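Local coordinates for protein Lon211 (Mycobacterium tuberculosis, PDB 6VBK) that forms the N-terminal domain of an ATP-dependent Lon protease and, as in related Lon enzymes, probably takes part in recognising protein substrates, at residues I44-A49 against A118-G123; A51-R54 against S60-K63; A139-G144 against W205-L210; A148-R153 against Q157-V162. All coordinates share one frame; numbering follows the deposited sequence.

Contact 1 (I44-A49 against A118-G123)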
# COMPACT_ATOMS: atom_id res chain seq x y z
N ILE B 44 9.40 -20.73 7.09
CA ILE B 44 8.37 -20.96 8.10
C ILE B 44 8.80 -20.39 9.45
O ILE B 44 7.99 -19.80 10.17
CB ILE B 44 8.04 -22.46 8.20
CG1 ILE B 44 7.50 -22.97 6.86
CG2 ILE B 44 7.05 -22.72 9.32
CD1 ILE B 44 7.11 -24.43 6.88
N GLU B 45 10.08 -20.53 9.80
CA GLU B 45 10.55 -20.01 11.08
C GLU B 45 10.63 -18.49 11.07
O GLU B 45 10.35 -17.85 12.08
CB GLU B 45 11.91 -20.62 11.42
CG GLU B 45 11.83 -22.07 11.87
CD GLU B 45 10.87 -22.25 13.04
OE1 GLU B 45 10.90 -21.41 13.97
OE2 GLU B 45 10.09 -23.22 13.03
N ALA B 46 11.01 -17.90 9.93
CA ALA B 46 10.94 -16.45 9.80
C ALA B 46 9.50 -15.96 9.89
O ALA B 46 9.23 -14.89 10.45
CB ALA B 46 11.57 -16.01 8.48
N ALA B 47 8.56 -16.74 9.35
CA ALA B 47 7.15 -16.37 9.46
C ALA B 47 6.66 -16.50 10.89
O ALA B 47 5.87 -15.67 11.36
CB ALA B 47 6.31 -17.23 8.52
N ARG B 48 7.11 -17.53 11.61
CA ARG B 48 6.70 -17.71 13.00
C ARG B 48 7.21 -16.57 13.86
O ARG B 48 6.46 -16.00 14.66
CB ARG B 48 7.19 -19.05 13.53
CG ARG B 48 6.51 -19.49 14.81
CD ARG B 48 7.27 -20.61 15.51
NE ARG B 48 7.77 -21.60 14.56
CZ ARG B 48 7.03 -22.58 14.05
NH1 ARG B 48 5.75 -22.70 14.38
NH2 ARG B 48 7.57 -23.44 13.19
N ALA B 49 8.49 -16.22 13.71
CA ALA B 49 9.06 -15.13 14.49
C ALA B 49 8.36 -13.81 14.21
O ALA B 49 8.10 -13.02 15.13
CB ALA B 49 10.56 -15.01 14.21
N ALA B 118 15.31 -16.15 6.15
CA ALA B 118 14.55 -16.23 4.91
C ALA B 118 14.65 -14.93 4.12
O ALA B 118 15.00 -13.87 4.65
CB ALA B 118 13.09 -16.56 5.20
N LEU B 119 14.34 -15.03 2.83
CA LEU B 119 14.29 -13.87 1.96
C LEU B 119 12.93 -13.18 2.09
O LEU B 119 11.89 -13.84 2.00
CB LEU B 119 14.55 -14.27 0.51
CG LEU B 119 14.28 -13.22 -0.56
CD1 LEU B 119 15.13 -11.98 -0.34
CD2 LEU B 119 14.53 -13.81 -1.95
N TRP B 120 12.95 -11.87 2.31
CA TRP B 120 11.74 -11.09 2.49
C TRP B 120 11.51 -10.19 1.28
O TRP B 120 12.46 -9.61 0.74
CB TRP B 120 11.82 -10.24 3.76
CG TRP B 120 11.81 -11.04 5.02
CD1 TRP B 120 12.86 -11.68 5.60
CD2 TRP B 120 10.68 -11.28 5.87
NE1 TRP B 120 12.46 -12.30 6.76
CE2 TRP B 120 11.12 -12.07 6.94
CE3 TRP B 120 9.33 -10.90 5.83
CZ2 TRP B 120 10.27 -12.50 7.96
CZ3 TRP B 120 8.49 -11.31 6.84
CH2 TRP B 120 8.96 -12.11 7.89
N VAL B 121 10.25 -10.10 0.85
CA VAL B 121 9.86 -9.23 -0.25
C VAL B 121 8.59 -8.49 0.15
O VAL B 121 7.83 -8.93 1.01
CB VAL B 121 9.63 -10.00 -1.57
CG1 VAL B 121 10.89 -10.74 -2.00
CG2 VAL B 121 8.45 -10.96 -1.43
N GLU B 122 8.39 -7.34 -0.48
CA GLU B 122 7.14 -6.60 -0.34
C GLU B 122 6.15 -7.05 -1.39
O GLU B 122 6.52 -7.38 -2.52
CB GLU B 122 7.38 -5.09 -0.44
CG GLU B 122 8.17 -4.51 0.72
CD GLU B 122 8.36 -3.01 0.60
OE1 GLU B 122 7.97 -2.44 -0.45
OE2 GLU B 122 8.88 -2.40 1.55
N GLY B 123 4.87 -7.07 -1.02
CA GLY B 123 3.84 -7.54 -1.92
C GLY B 123 2.51 -6.86 -1.66
O GLY B 123 2.28 -6.28 -0.60
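The methyl group of Ala-46, directed from its helix at segment 118-123, is met by two side chains that approach it differently. Ala-46 aims its methyl nearly along the line to that of Ala-118, which meets it obliquely, CB to CB 3.7 Å, in a plain contact of two small apolar groups. Trp-120 reaches it with the six-membered part of the indole, its CZ2 lying 3.8 Å from Ala-46 CB. The same ring atom sits 3.6 Å from Ala-46 O, and this carbonyl oxygen comes to the edge of the indole, near the ring plane, where aromatic C-H groups point outward. The methyl instead sits above the rim beside CZ2, not over the ring. The bond from CA to CB of Trp-120 does not aim at the helix; with CG beside the backbone N, chi1 -68°, and the ring turned across the chain at chi2 81°, the far end of the indole swings in.

This is one of the places where helix 38-50 packs against the curled, mixed beta-sheet of the Lon substrate-binding domain, a member of the PUA clan. Trp-120 rests on Thr-13 and Pro-15 of the adjoining strand 9-19, and its NE1 is hydrogen-bonded to Pro-115 O, which fixes the polar edge of the buried indole. On the helix, Arg-48 grips Glu-45 side-on with two nitrogens. Arg-48 NE points to Glu-45 OE1 at 3.2 Å and nearly straight, 171°, while Arg-48 NH2 lies 2.5 Å from Glu-45 OE2, a salt bridge whose shortness is doubtful. Arg-48 NH1 has a second acidic partner in Glu-88.

Contact 2 (A51-R54 against S60-K63)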
# COMPACT_ATOMS: atom_id res chain seq x y z
N ALA B 51 5.49 -13.52 13.50
CA ALA B 51 4.13 -13.71 14.07
C ALA B 51 4.22 -13.80 15.59
O ALA B 51 3.20 -14.12 16.22
CB ALA B 51 3.50 -14.95 13.49
N GLN B 52 5.40 -13.51 16.17
CA GLN B 52 5.54 -13.62 17.64
C GLN B 52 4.52 -12.69 18.30
O GLN B 52 4.43 -11.51 17.90
CB GLN B 52 6.96 -13.32 18.11
CG GLN B 52 7.98 -14.35 17.66
CD GLN B 52 9.40 -14.00 18.07
OE1 GLN B 52 9.73 -12.83 18.28
NE2 GLN B 52 10.24 -15.01 18.20
N SER B 53 3.84 -13.21 19.31
CA SER B 53 2.77 -12.49 20.04
C SER B 53 3.32 -11.32 20.87
O SER B 53 4.46 -11.41 21.34
CB SER B 53 1.99 -13.47 20.86
OG SER B 53 2.88 -14.40 21.48
N ARG B 54 2.53 -10.24 20.96
CA ARG B 54 3.05 -8.86 21.12
C ARG B 54 2.59 -8.25 22.44
O ARG B 54 2.71 -7.02 22.59
CB ARG B 54 2.57 -7.99 19.94
CG ARG B 54 3.16 -8.39 18.60
CD ARG B 54 2.69 -7.49 17.47
NE ARG B 54 3.20 -7.91 16.17
CZ ARG B 54 2.85 -7.37 15.01
NH1 ARG B 54 1.99 -6.36 14.98
NH2 ARG B 54 3.37 -7.82 13.88
N SER B 60 -1.56 -13.41 21.82
CA SER B 60 -2.06 -14.64 21.16
C SER B 60 -1.23 -14.90 19.90
O SER B 60 -1.16 -13.99 19.05
CB SER B 60 -3.53 -14.51 20.83
OG SER B 60 -4.01 -15.68 20.19
N VAL B 61 -0.66 -16.10 19.77
CA VAL B 61 0.20 -16.44 18.60
C VAL B 61 -0.67 -16.70 17.37
O VAL B 61 -1.53 -17.61 17.43
CB VAL B 61 1.08 -17.66 18.91
CG1 VAL B 61 2.12 -17.91 17.83
CG2 VAL B 61 1.75 -17.55 20.27
N SER B 62 -0.46 -15.95 16.29
CA SER B 62 -1.21 -16.16 15.06
C SER B 62 -0.53 -17.21 14.19
O SER B 62 0.63 -17.57 14.39
CB SER B 62 -1.34 -14.84 14.29
OG SER B 62 -1.92 -13.83 15.10
N LYS B 63 -1.28 -17.70 13.20
CA LYS B 63 -0.73 -18.67 12.26
C LYS B 63 0.34 -18.01 11.40
O LYS B 63 0.17 -16.86 10.97
CB LYS B 63 -1.83 -19.24 11.37
CG LYS B 63 -2.98 -19.90 12.12
CD LYS B 63 -2.59 -21.27 12.64
CE LYS B 63 -3.80 -22.02 13.17
NZ LYS B 63 -4.84 -22.21 12.12
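With chi1 at 41°, Ser-53 holds OG between its backbone N and its carbonyl carbon, and this places the hydroxyl oxygen 3.6 Å from CG2 of Val-61. The valine contributes through its own rotation: CG1 lies anti to the backbone N, chi1 -171°, and CG2 falls beside that nitrogen, on the side where Ser-53 stands. The two side chains thus meet as a hydroxyl against a methyl, a van der Waals touch with no hydrogen bond in it. Ser-53 CB also lies against the main chain of the residue before the valine, 3.7 Å from Ser-60 C and equally far from Ser-60 O.

Both segments belong to the irregular connection that leaves helix 38-50 and returns to strand 65-70 of the Lon substrate-binding domain. The CA atoms of Ser-53 and Val-61 are 4.9 Å apart, yet no hydrogen bond passes between the segments, and neither forms a regular strand. Two arms of one surface loop lie side by side without strand pairing.

Nearer the base of the loop, Ala-51 turns its methyl to the opposing main chain, with CB 4.0 Å from Ser-62 O. Its carbonyl oxygen lies more loosely near the other branch of the valine, Ala-51 O to Val-61 CG1 being 4.3 Å. The CB of Lys-63 is directed away from segment 51-54, and its NZ makes a long, weak ion pair with Glu-86.

Contact 3 (A139-G144 against W205-L210)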
# COMPACT_ATOMS: atom_id res chain seq x y z
N ALA B 139 -17.91 -20.23 -15.82
CA ALA B 139 -17.84 -21.26 -14.79
C ALA B 139 -18.76 -22.43 -15.12
O ALA B 139 -18.38 -23.59 -14.92
CB ALA B 139 -18.21 -20.66 -13.43
N LYS B 140 -19.96 -22.15 -15.61
CA LYS B 140 -20.89 -23.22 -15.97
C LYS B 140 -20.33 -24.08 -17.10
O LYS B 140 -20.44 -25.31 -17.07
CB LYS B 140 -22.24 -22.63 -16.37
CG LYS B 140 -23.35 -23.66 -16.54
CD LYS B 140 -24.64 -22.99 -16.98
CE LYS B 140 -25.83 -23.93 -16.85
NZ LYS B 140 -27.10 -23.25 -17.24
N GLU B 141 -19.71 -23.44 -18.10
CA GLU B 141 -19.10 -24.20 -19.19
C GLU B 141 -17.89 -24.98 -18.70
O GLU B 141 -17.68 -26.13 -19.11
CB GLU B 141 -18.71 -23.25 -20.33
CG GLU B 141 -17.78 -23.87 -21.36
CD GLU B 141 -17.55 -22.97 -22.55
OE1 GLU B 141 -18.35 -22.04 -22.76
OE2 GLU B 141 -16.55 -23.18 -23.28
N TYR B 142 -17.08 -24.37 -17.83
CA TYR B 142 -15.87 -25.04 -17.36
C TYR B 142 -16.18 -26.24 -16.48
O TYR B 142 -15.41 -27.20 -16.46
CB TYR B 142 -14.98 -24.05 -16.61
CG TYR B 142 -13.73 -24.68 -16.03
CD1 TYR B 142 -12.82 -25.33 -16.84
CD2 TYR B 142 -13.48 -24.62 -14.66
CE1 TYR B 142 -11.68 -25.91 -16.31
CE2 TYR B 142 -12.34 -25.20 -14.13
CZ TYR B 142 -11.45 -25.84 -14.96
OH TYR B 142 -10.32 -26.42 -14.43
N LYS B 143 -17.30 -26.21 -15.75
CA LYS B 143 -17.66 -27.34 -14.90
C LYS B 143 -17.92 -28.59 -15.73
O LYS B 143 -17.53 -29.70 -15.34
CB LYS B 143 -18.88 -27.00 -14.05
CG LYS B 143 -18.58 -26.06 -12.89
CD LYS B 143 -19.83 -25.76 -12.09
CE LYS B 143 -19.52 -24.83 -10.93
NZ LYS B 143 -20.74 -24.49 -10.14
N GLY B 144 -18.58 -28.43 -16.89
CA GLY B 144 -18.83 -29.58 -17.74
C GLY B 144 -17.56 -30.20 -18.28
O GLY B 144 -17.49 -31.42 -18.48
N TRP B 205 -7.38 -24.83 -22.32
CA TRP B 205 -6.42 -25.89 -22.00
C TRP B 205 -7.12 -27.20 -21.68
O TRP B 205 -6.60 -28.28 -21.99
CB TRP B 205 -5.53 -25.47 -20.83
CG TRP B 205 -4.81 -24.18 -21.06
CD1 TRP B 205 -4.53 -23.59 -22.26
CD2 TRP B 205 -4.27 -23.30 -20.05
NE1 TRP B 205 -3.85 -22.41 -22.07
CE2 TRP B 205 -3.68 -22.21 -20.72
CE3 TRP B 205 -4.24 -23.34 -18.66
CZ2 TRP B 205 -3.06 -21.17 -20.04
CZ3 TRP B 205 -3.62 -22.30 -17.98
CH2 TRP B 205 -3.04 -21.23 -18.67
N THR B 206 -8.30 -27.13 -21.05
CA THR B 206 -9.03 -28.35 -20.71
C THR B 206 -9.59 -29.02 -21.95
O THR B 206 -9.57 -30.25 -22.06
CB THR B 206 -10.16 -28.03 -19.73
OG1 THR B 206 -9.66 -27.18 -18.68
CG2 THR B 206 -10.71 -29.30 -19.11
N ARG B 207 -10.11 -28.23 -22.89
CA ARG B 207 -10.64 -28.79 -24.13
C ARG B 207 -9.54 -29.46 -24.94
O ARG B 207 -9.74 -30.55 -25.49
CB ARG B 207 -11.32 -27.70 -24.95
CG ARG B 207 -12.22 -28.20 -26.06
CD ARG B 207 -13.68 -28.01 -25.70
NE ARG B 207 -13.94 -26.65 -25.22
CZ ARG B 207 -15.14 -26.18 -24.91
NH1 ARG B 207 -16.21 -26.95 -25.03
NH2 ARG B 207 -15.28 -24.93 -24.49
N ASP B 208 -8.38 -28.82 -25.04
CA ASP B 208 -7.28 -29.38 -25.82
C ASP B 208 -6.60 -30.56 -25.14
O ASP B 208 -5.72 -31.17 -25.74
CB ASP B 208 -6.25 -28.29 -26.13
CG ASP B 208 -6.81 -27.21 -27.03
OD1 ASP B 208 -7.93 -27.37 -27.54
OD2 ASP B 208 -6.12 -26.19 -27.23
N HIS B 209 -6.98 -30.88 -23.90
CA HIS B 209 -6.55 -32.12 -23.27
C HIS B 209 -7.62 -33.20 -23.33
O HIS B 209 -7.28 -34.39 -23.32
CB HIS B 209 -6.17 -31.87 -21.81
CG HIS B 209 -5.58 -33.07 -21.13
ND1 HIS B 209 -6.36 -34.05 -20.56
CD2 HIS B 209 -4.30 -33.45 -20.94
CE1 HIS B 209 -5.58 -34.99 -20.05
NE2 HIS B 209 -4.32 -34.64 -20.26
N LEU B 210 -8.89 -32.82 -23.40
CA LEU B 210 -9.98 -33.77 -23.54
C LEU B 210 -9.95 -34.43 -24.92
O LEU B 210 -10.83 -35.21 -25.27
CB LEU B 210 -11.33 -33.08 -23.31
CG LEU B 210 -11.92 -33.17 -21.90
CD1 LEU B 210 -13.05 -32.17 -21.74
CD2 LEU B 210 -12.41 -34.58 -21.62
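Tyr-142 brings the CE1 edge of its ring to the hydroxyl of Thr-206, with Thr-206 OG1 lying in the ring plane 3.4 Å from CE1. The contact joins helix 133-153 to the C-terminal part of helix 195-207 in the helical part that follows the beta-sheet of the Lon substrate-binding domain. The threonine points its CB at the opposite helix, whereas the tyrosine reaches across with its ring; the two side chains cross at about a right angle. The polar partner of OG1 is Val-202 O, one turn back in its own helix, to which it is hydrogen-bonded. Leu-199, Val-202 and Ile-203 of the same helix, together with Leu-171 of helix 168-173, also pack on the buried tyrosine.

Beside this buried touch, on the exposed flank, runs a salt bridge between Glu-141 and Arg-207. Glu-141 has CG anti to the backbone N, chi1 166°, and its chain is extended beyond CG. Arg-207 comes to it by a bent route, its chain folding at chi2 and chi3, and approaches broadside to the glutamate. Carboxylate and guanidinium are far from coplanar, their planes 65° apart, and one oxygen is used: Glu-141 OE2 lies at the edge of the guanidinium, near its plane. The hydrogen bond from Arg-207 NH2 to Glu-141 OE2 is very short, 2.5 Å, and bent, 127° at the hydrogen, which leaves its detailed geometry doubtful.

Contact 4 (A148-R153 against Q157-V162)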
# COMPACT_ATOMS: atom_id res chain seq x y z
N ALA B 148 -16.13 -34.14 -17.02
CA ALA B 148 -15.86 -35.27 -17.90
C ALA B 148 -14.51 -35.90 -17.59
O ALA B 148 -14.37 -37.13 -17.60
CB ALA B 148 -15.92 -34.82 -19.36
N ILE B 149 -13.50 -35.07 -17.30
CA ILE B 149 -12.18 -35.60 -16.96
C ILE B 149 -12.23 -36.32 -15.62
O ILE B 149 -11.67 -37.42 -15.47
CB ILE B 149 -11.14 -34.47 -16.95
CG1 ILE B 149 -10.94 -33.91 -18.36
CG2 ILE B 149 -9.81 -34.95 -16.38
CD1 ILE B 149 -9.88 -32.84 -18.46
N LEU B 150 -12.89 -35.73 -14.62
CA LEU B 150 -12.96 -36.36 -13.30
C LEU B 150 -13.75 -37.66 -13.35
O LEU B 150 -13.34 -38.66 -12.75
CB LEU B 150 -13.56 -35.40 -12.28
CG LEU B 150 -12.67 -34.25 -11.83
CD1 LEU B 150 -13.47 -33.26 -10.99
CD2 LEU B 150 -11.47 -34.77 -11.05
N GLN B 151 -14.89 -37.66 -14.04
CA GLN B 151 -15.68 -38.88 -14.16
C GLN B 151 -14.93 -39.96 -14.93
O GLN B 151 -15.03 -41.15 -14.61
CB GLN B 151 -17.02 -38.58 -14.82
CG GLN B 151 -17.94 -37.71 -13.97
CD GLN B 151 -19.21 -37.31 -14.69
OE1 GLN B 151 -19.41 -37.68 -15.85
NE2 GLN B 151 -20.06 -36.55 -14.02
N LYS B 152 -14.16 -39.55 -15.95
CA LYS B 152 -13.29 -40.50 -16.63
C LYS B 152 -12.23 -41.05 -15.69
O LYS B 152 -11.87 -42.23 -15.75
CB LYS B 152 -12.64 -39.83 -17.85
CG LYS B 152 -11.75 -40.76 -18.65
CD LYS B 152 -12.53 -41.97 -19.13
CE LYS B 152 -11.63 -43.15 -19.42
NZ LYS B 152 -12.41 -44.36 -19.76
N ARG B 153 -11.73 -40.20 -14.78
CA ARG B 153 -10.76 -40.62 -13.78
C ARG B 153 -11.39 -41.41 -12.64
O ARG B 153 -10.67 -42.05 -11.88
CB ARG B 153 -10.04 -39.39 -13.23
CG ARG B 153 -8.74 -39.67 -12.49
CD ARG B 153 -8.19 -38.39 -11.88
NE ARG B 153 -8.24 -38.42 -10.42
CZ ARG B 153 -8.07 -37.35 -9.64
NH1 ARG B 153 -7.85 -36.16 -10.19
NH2 ARG B 153 -8.14 -37.47 -8.33
N GLN B 157 -15.99 -38.46 -5.57
CA GLN B 157 -16.02 -37.55 -4.43
C GLN B 157 -15.61 -36.14 -4.84
O GLN B 157 -16.17 -35.15 -4.35
CB GLN B 157 -15.10 -38.07 -3.32
CG GLN B 157 -14.79 -37.07 -2.22
CD GLN B 157 -15.96 -36.84 -1.28
OE1 GLN B 157 -16.04 -37.46 -0.22
NE2 GLN B 157 -16.87 -35.96 -1.66
N VAL B 158 -14.65 -36.03 -5.76
CA VAL B 158 -14.16 -34.72 -6.18
C VAL B 158 -15.17 -34.03 -7.08
O VAL B 158 -15.54 -32.87 -6.86
CB VAL B 158 -12.78 -34.86 -6.86
CG1 VAL B 158 -12.32 -33.51 -7.38
CG2 VAL B 158 -11.77 -35.44 -5.89
N VAL B 159 -15.64 -34.73 -8.12
CA VAL B 159 -16.58 -34.13 -9.06
C VAL B 159 -17.88 -33.74 -8.37
O VAL B 159 -18.58 -32.83 -8.83
CB VAL B 159 -16.85 -35.08 -10.25
CG1 VAL B 159 -17.72 -36.25 -9.82
CG2 VAL B 159 -17.48 -34.33 -11.41
N ASP B 160 -18.21 -34.39 -7.25
CA ASP B 160 -19.38 -34.00 -6.47
C ASP B 160 -19.28 -32.55 -6.02
O ASP B 160 -20.21 -31.76 -6.21
CB ASP B 160 -19.51 -34.94 -5.27
CG ASP B 160 -20.55 -34.48 -4.26
OD1 ASP B 160 -21.48 -33.73 -4.63
OD2 ASP B 160 -20.44 -34.88 -3.08
N VAL B 161 -18.14 -32.17 -5.43
CA VAL B 161 -18.00 -30.84 -4.86
C VAL B 161 -17.64 -29.82 -5.94
O VAL B 161 -18.09 -28.67 -5.88
CB VAL B 161 -16.95 -30.86 -3.74
CG1 VAL B 161 -16.81 -29.49 -3.10
CG2 VAL B 161 -17.32 -31.91 -2.69
N VAL B 162 -16.84 -30.22 -6.93
CA VAL B 162 -16.36 -29.28 -7.94
C VAL B 162 -17.53 -28.62 -8.68
O VAL B 162 -17.53 -27.41 -8.92
CB VAL B 162 -15.40 -29.98 -8.91
CG1 VAL B 162 -15.10 -29.09 -10.11
CG2 VAL B 162 -14.10 -30.34 -8.20
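Apolar packing carries this contact, and Leu-150 is at its centre. One of its methyls, CD1, reaches three residues of the facing helix: it lies 3.8 Å from Val-158 CG1, 3.8 Å from the backbone CA of Val-159 and 4.1 Å from Val-162 CG2. The second methyl, CD2, joins in on Val-158 CG1 at 4.0 Å, so the fork of the leucine straddles that valine branch while the two side chains cross. Nearer the backbones, the stems meet directly, Leu-150 CB to Val-159 CB at 3.9 Å. Val-159 sets CG2 anti to its backbone N, chi1 73° for CG1, and thereby turns CG2 toward the leucine stem.

At the margin the aliphatic part of Gln-151 skirts the same valine, CG to Val-159 CG2 being 4.3 Å. No hydrogen bond crosses between the segments.

The backbones form a helical hairpin: helix 133-153 turns back into helix 156-162, and the axes of segments 148-153 and 157-162 run antiparallel at 160°, with closest approach 9.2 Å. Ala-155 in the turn also touches Leu-150. With side-chain contacts of carbon on carbon alone, the contact across these segments probably rests on shape and burial of aliphatic groups, not on directed polar bonds.

In the fold
From the N terminus, contact 1 opens first, on helix 38-50, and closes at strand 120-125 after a loop that takes in much of the beta-sheet. Contact 2 is nested inside it, drawing together the connection between helix 38-50 and strand 65-70. Strand 120-125 then leads to helix 133-153, where contact 3 opens and runs to the C-terminal end of helix 195-207. Contact 4 is nested within that second loop and pairs helix 133-153 with helix 156-162. The two loops are in series, and contacts 1 and 2 lie on the opposite side of the chain's centre from contacts 3 and 4. Contacts 3 and 4 share helix 133-153 and touch, for example through Thr-206 and Leu-210 on Ile-149.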